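PDB 2G2C: putative molybdenum cofactor biosynthesis protein from Corynebacterium diphtheriae, which probably takes part in the biosynthesis of the molybdenum cofactor and carries a probable molybdopterin-binding domain of the MoCF_biosynth family. Local coordinates for residues Gly77-Arg82 and Gly118-Ile123; Ile73-Gly78 and Ile136-Ser141. All coordinates share one frame; numbering follows the deposited sequence.

Following the chain from its N terminus, strands 5-13 and 42-51 precede strand 72-76, which runs straight into the glycine-rich loop 77-82, so both contacts start from one piece of chain and share Gly77 and Gly78. Contact 1 closes the shorter loop: 118-123, which leads into strand 124-126, returns to 77-82 and encloses helices 87-92 and 100-109. Contact 2 closes a longer one, pairing strand 72-76 with strand 135-139. Because 118-123 falls between the two halves of contact 2, contact 1 nests inside the larger loop, apart from the overlap at the two glycines. The contacts meet where Asn138 OD1 accepts from Ile123 N, tying the surface loops to the central sheet.

Contact 1 (Gly77-Arg82 and Gly118-Ile123); sequences GGTGIR and GLSRGI. With NA (sodium ion), chain B.
Thr79 holds OG1 in the crowded position between its backbone N and carbonyl carbon (chi1 66°), while Ser120 sets OG anti to its N (chi1 176°). Thr79 OG1 and Ser120 OG meet in a weak hydrogen bond of 3.3 Å. The sodium ion is coordinated by Thr79 OG1 at 2.8 Å. Ser120 OG accepts from Gly122 N in an ST turn, so each small hydroxyl serves two partners. The methyl branch of Thr79 packs against Gly122, where a side chain would crowd it.

Arg121 bends at chi3 (-59°) and grips a single atom side-on, NE reaching Gly80 O at 2.9 Å and NH2 at 3.0 Å, with that oxygen near the guanidinium plane. Its backbone N donates to Thr79 O at 3.1 Å, from above the carbonyl plane. One residue thus clasps two successive carbonyls. Ile81 crosses the arginine at about a right angle, CD1 lying 3.9 Å from Arg121 CD.

This surface contact joins two loops, one leaving strand 72-76 and the other entering strand 124-126. Helix 87-92 borders both: Glu89 forms a salt bridge with Arg121 NH1, Pro88 packs on the arginine, and the Thr87 hydroxyl hydrogen-bonds to Gly77 O and weakly to Gly78 O.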
loop_
_atom_site.group_PDB
_atom_site.type_symbol
_atom_site.label_atom_id
_atom_site.label_comp_id
_atom_site.label_asym_id
_atom_site.label_seq_id
_atom_site.Cartn_x
_atom_site.Cartn_y
_atom_site.Cartn_z
ATOM N N GLY A 77 7.369 -0.218 3.222
ATOM C CA GLY A 77 8.217 -0.730 4.262
ATOM C C GLY A 77 7.665 -1.924 5.016
ATOM O O GLY A 77 6.473 -2.254 4.941
ATOM N N GLY A 78 8.568 -2.554 5.758
ATOM C CA GLY A 78 8.199 -3.692 6.614
ATOM C C GLY A 78 7.949 -4.997 5.882
ATOM O O GLY A 78 7.273 -5.885 6.402
ATOM N N THR A 79 8.539 -5.137 4.694
ATOM C CA THR A 79 8.296 -6.341 3.879
ATOM C C THR A 79 9.420 -7.391 3.875
ATOM O O THR A 79 9.282 -8.403 3.195
ATOM C CB THR A 79 7.983 -5.969 2.403
ATOM O OG1 THR A 79 9.139 -5.377 1.798
ATOM C CG2 THR A 79 6.803 -4.966 2.304
ATOM N N GLY A 80 10.526 -7.137 4.581
ATOM C CA GLY A 80 11.631 -8.113 4.633
ATOM C C GLY A 80 11.368 -9.256 5.610
ATOM O O GLY A 80 10.230 -9.538 5.988
ATOM N N ILE A 81 12.454 -9.883 6.051
ATOM C CA ILE A 81 12.385 -11.141 6.789
ATOM C C ILE A 81 12.699 -10.981 8.300
ATOM O O ILE A 81 12.547 -11.951 9.068
ATOM C CB ILE A 81 13.257 -12.267 6.147
ATOM C CG1 ILE A 81 12.696 -13.674 6.491
ATOM C CG2 ILE A 81 14.740 -12.068 6.480
ATOM C CD1 ILE A 81 11.277 -13.936 5.867
ATOM N N ARG A 82 13.108 -9.779 8.736
ATOM C CA ARG A 82 13.279 -9.510 10.163
ATOM C C ARG A 82 11.989 -9.846 10.912
ATOM O O ARG A 82 10.889 -9.736 10.354
ATOM C CB ARG A 82 13.617 -8.037 10.393
ATOM C CG ARG A 82 15.005 -7.625 9.925
ATOM C CD ARG A 82 15.409 -6.259 10.508
ATOM N NE ARG A 82 15.184 -6.180 11.957
ATOM C CZ ARG A 82 15.792 -5.333 12.791
ATOM N NH1 ARG A 82 16.707 -4.477 12.347
ATOM N NH2 ARG A 82 15.481 -5.360 14.076
ATOM N N GLY A 118 13.781 -9.448 -4.559
ATOM C CA GLY A 118 13.483 -10.847 -4.235
ATOM C C GLY A 118 13.049 -11.073 -2.812
ATOM O O GLY A 118 12.231 -11.950 -2.538
ATOM N N LEU A 119 13.623 -10.277 -1.910
ATOM C CA LEU A 119 13.329 -10.314 -0.483
ATOM C C LEU A 119 12.036 -9.620 -0.080
ATOM O O LEU A 119 11.580 -9.806 1.054
ATOM C CB LEU A 119 14.456 -9.611 0.245
ATOM C CG LEU A 119 15.765 -10.238 -0.166
ATOM C CD1 LEU A 119 16.871 -9.294 0.186
ATOM C CD2 LEU A 119 15.873 -11.604 0.533
ATOM N N SER A 120 11.470 -8.789 -0.955
ATOM C CA SER A 120 10.138 -8.223 -0.648
ATOM C C SER A 120 9.018 -9.269 -0.738
ATOM O O SER A 120 8.817 -10.001 -1.733
ATOM C CB SER A 120 9.795 -6.979 -1.484
ATOM O OG SER A 120 8.447 -6.524 -1.194
ATOM N N ARG A 121 8.288 -9.307 0.353
ATOM C CA ARG A 121 7.209 -10.241 0.493
ATOM C C ARG A 121 5.916 -9.451 0.387
ATOM O O ARG A 121 4.865 -9.951 0.759
ATOM C CB ARG A 121 7.341 -10.877 1.840
ATOM C CG ARG A 121 8.699 -11.553 2.003
ATOM C CD ARG A 121 8.764 -12.294 3.319
ATOM N NE ARG A 121 8.540 -11.352 4.424
ATOM C CZ ARG A 121 7.452 -11.336 5.189
ATOM N NH1 ARG A 121 6.452 -12.197 4.964
ATOM N NH2 ARG A 121 7.360 -10.422 6.165
ATOM N N GLY A 122 5.994 -8.208 -0.109
ATOM C CA GLY A 122 4.807 -7.342 -0.150
ATOM C C GLY A 122 3.712 -7.948 -0.984
ATOM O O GLY A 122 4.003 -8.524 -2.045
ATOM N N ILE A 123 2.456 -7.839 -0.503
ATOM C CA ILE A 123 1.331 -8.369 -1.264
ATOM C C ILE A 123 0.452 -7.264 -1.861
ATOM O O ILE A 123 0.573 -6.084 -1.507
ATOM C CB ILE A 123 0.510 -9.421 -0.456
ATOM C CG1 ILE A 123 -0.096 -8.762 0.769
ATOM C CG2 ILE A 123 1.419 -10.607 -0.115
ATOM C CD1 ILE A 123 -1.100 -9.672 1.486
HETATM NA NA NA B . 10.485 -3.102 2.834
#

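Contact 2 (Ile73-Gly78 and Ile136-Ser141); sequences IITAGG and IVNAPS
Two neighbouring parallel strands, 73-76 and 136-139, form the middle of the mixed sheet in this alpha/beta fold of the MoCF_biosynth family. Their backbones are laced by a regular parallel ladder: Ile73 O accepts from Val137 N, Val137 O from Thr75 N, Thr75 O from Ala139 N, and Ala139 O from Gly77 N at 2.9 Å. The first two donors lie nearly along the C=O axis, whereas the last two sit above their carbonyl planes.

The tight part is the strand ladder. On one face Ile74 and Val137 lie side by side, CD1 of Ile74 3.9 Å from CG1 of Val137; both put CG1 anti to the backbone N. Beta-branched residues suit these extended backbones, and the short methyls of Ala76 and Ala139 continue this face, with Val137 and Ala139 touching helix 143-153. On the other face Ile73 and Ile136 pack beneath helix 55-67.

The far end is looser. Past Ala139, CB of Pro140 points away from the other strand and Ser141 is exposed; of the Ser141 side chain, CB is the atom near Gly77, 4.1 Å from Gly77 CA. Gly77 has phi/psi of 107°/166°, where a CB would jam against the preceding carbonyl, so glycine fits.

Between these parts lies a polar patch on the Ile73 face. Thr75 OG1 takes the crowded position between N and the carbonyl carbon, and Asn138 CG is anti to its carbonyl carbon. Asn138 ND2 thus donates to Thr75 OG1 at 2.9 Å, with OG1 tilted from the amide plane; Thr91 and Ile123 N also bond to this buried amide. Thr75 OG1 in turn donates to a water at 2.6 Å, and that water donates to Gly77 O and, at 2.7 Å, to Ala139 O.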
loop_
_atom_site.group_PDB
_atom_site.type_symbol
_atom_site.label_atom_id
_atom_site.label_comp_id
_atom_site.label_asym_id
_atom_site.label_seq_id
_atom_site.Cartn_x
_atom_site.Cartn_y
_atom_site.Cartn_z
ATOM N N ILE A 73 -5.102 1.847 -0.364
ATOM C CA ILE A 73 -4.161 1.988 0.724
ATOM C C ILE A 73 -2.845 1.481 0.232
ATOM O O ILE A 73 -2.769 0.340 -0.253
ATOM C CB ILE A 73 -4.615 1.139 1.948
ATOM C CG1 ILE A 73 -5.970 1.653 2.456
ATOM C CG2 ILE A 73 -3.539 1.181 3.038
ATOM C CD1 ILE A 73 -6.600 0.829 3.604
ATOM N N ILE A 74 -1.812 2.322 0.324
ATOM C CA ILE A 74 -0.471 1.871 -0.082
ATOM C C ILE A 74 0.452 1.987 1.141
ATOM O O ILE A 74 0.473 3.020 1.801
ATOM C CB ILE A 74 0.048 2.622 -1.321
ATOM C CG1 ILE A 74 1.413 2.018 -1.760
ATOM C CG2 ILE A 74 0.125 4.107 -1.062
ATOM C CD1 ILE A 74 1.716 2.174 -3.261
ATOM N N THR A 75 1.159 0.897 1.447
ATOM C CA THR A 75 2.127 0.888 2.542
ATOM C C THR A 75 3.530 0.925 1.917
ATOM O O THR A 75 3.738 0.479 0.773
ATOM C CB THR A 75 2.006 -0.377 3.427
ATOM O OG1 THR A 75 2.315 -1.566 2.672
ATOM C CG2 THR A 75 0.564 -0.505 3.980
ATOM N N ALA A 76 4.494 1.424 2.686
ATOM C CA ALA A 76 5.889 1.420 2.228
ATOM C C ALA A 76 6.707 0.936 3.380
ATOM O O ALA A 76 6.751 1.626 4.404
ATOM C CB ALA A 76 6.311 2.861 1.800
ATOM N N GLY A 77 7.369 -0.218 3.222
ATOM C CA GLY A 77 8.217 -0.730 4.262
ATOM C C GLY A 77 7.665 -1.924 5.016
ATOM O O GLY A 77 6.473 -2.254 4.941
ATOM N N GLY A 78 8.568 -2.554 5.758
ATOM C CA GLY A 78 8.199 -3.692 6.614
ATOM C C GLY A 78 7.949 -4.997 5.882
ATOM O O GLY A 78 7.273 -5.885 6.402
ATOM N N ILE A 136 -5.319 -2.794 -1.456
ATOM C CA ILE A 136 -4.178 -2.534 -0.594
ATOM C C ILE A 136 -2.949 -3.029 -1.337
ATOM O O ILE A 136 -2.967 -4.151 -1.906
ATOM C CB ILE A 136 -4.324 -3.258 0.759
ATOM C CG1 ILE A 136 -5.658 -2.900 1.423
ATOM C CG2 ILE A 136 -3.147 -2.904 1.695
ATOM C CD1 ILE A 136 -5.857 -3.577 2.733
ATOM N N VAL A 137 -1.893 -2.202 -1.337
ATOM C CA VAL A 137 -0.639 -2.518 -2.047
ATOM C C VAL A 137 0.496 -2.295 -1.069
ATOM O O VAL A 137 0.599 -1.213 -0.475
ATOM C CB VAL A 137 -0.443 -1.544 -3.251
ATOM C CG1 VAL A 137 0.969 -1.645 -3.854
ATOM C CG2 VAL A 137 -1.491 -1.792 -4.318
ATOM N N ASN A 138 1.338 -3.323 -0.898
ATOM C CA ASN A 138 2.566 -3.199 -0.081
ATOM C C ASN A 138 3.752 -2.880 -0.977
ATOM O O ASN A 138 4.132 -3.717 -1.816
ATOM C CB ASN A 138 2.924 -4.531 0.599
ATOM C CG ASN A 138 1.884 -5.032 1.581
ATOM O OD1 ASN A 138 1.849 -6.232 1.816
ATOM N ND2 ASN A 138 1.107 -4.142 2.205
ATOM N N ALA A 139 4.338 -1.688 -0.813
ATOM C CA ALA A 139 5.601 -1.373 -1.495
ATOM C C ALA A 139 6.798 -1.507 -0.561
ATOM O O ALA A 139 6.657 -1.459 0.653
ATOM C CB ALA A 139 5.555 0.051 -2.049
ATOM N N PRO A 140 7.998 -1.694 -1.127
ATOM C CA PRO A 140 9.210 -1.656 -0.297
ATOM C C PRO A 140 9.462 -0.262 0.285
ATOM O O PRO A 140 8.762 0.693 -0.085
ATOM C CB PRO A 140 10.342 -2.027 -1.278
ATOM C CG PRO A 140 9.617 -2.683 -2.470
ATOM C CD PRO A 140 8.275 -1.978 -2.550
ATOM N N SER A 141 10.471 -0.167 1.151
ATOM C CA SER A 141 10.797 1.116 1.762
ATOM C C SER A 141 11.515 2.047 0.784
ATOM O O SER A 141 11.413 3.266 0.900
ATOM C CB SER A 141 11.702 0.909 2.972
ATOM O OG SER A 141 12.837 0.148 2.599
HETATM O O HOH W 1 4.879 -2.191 2.573
#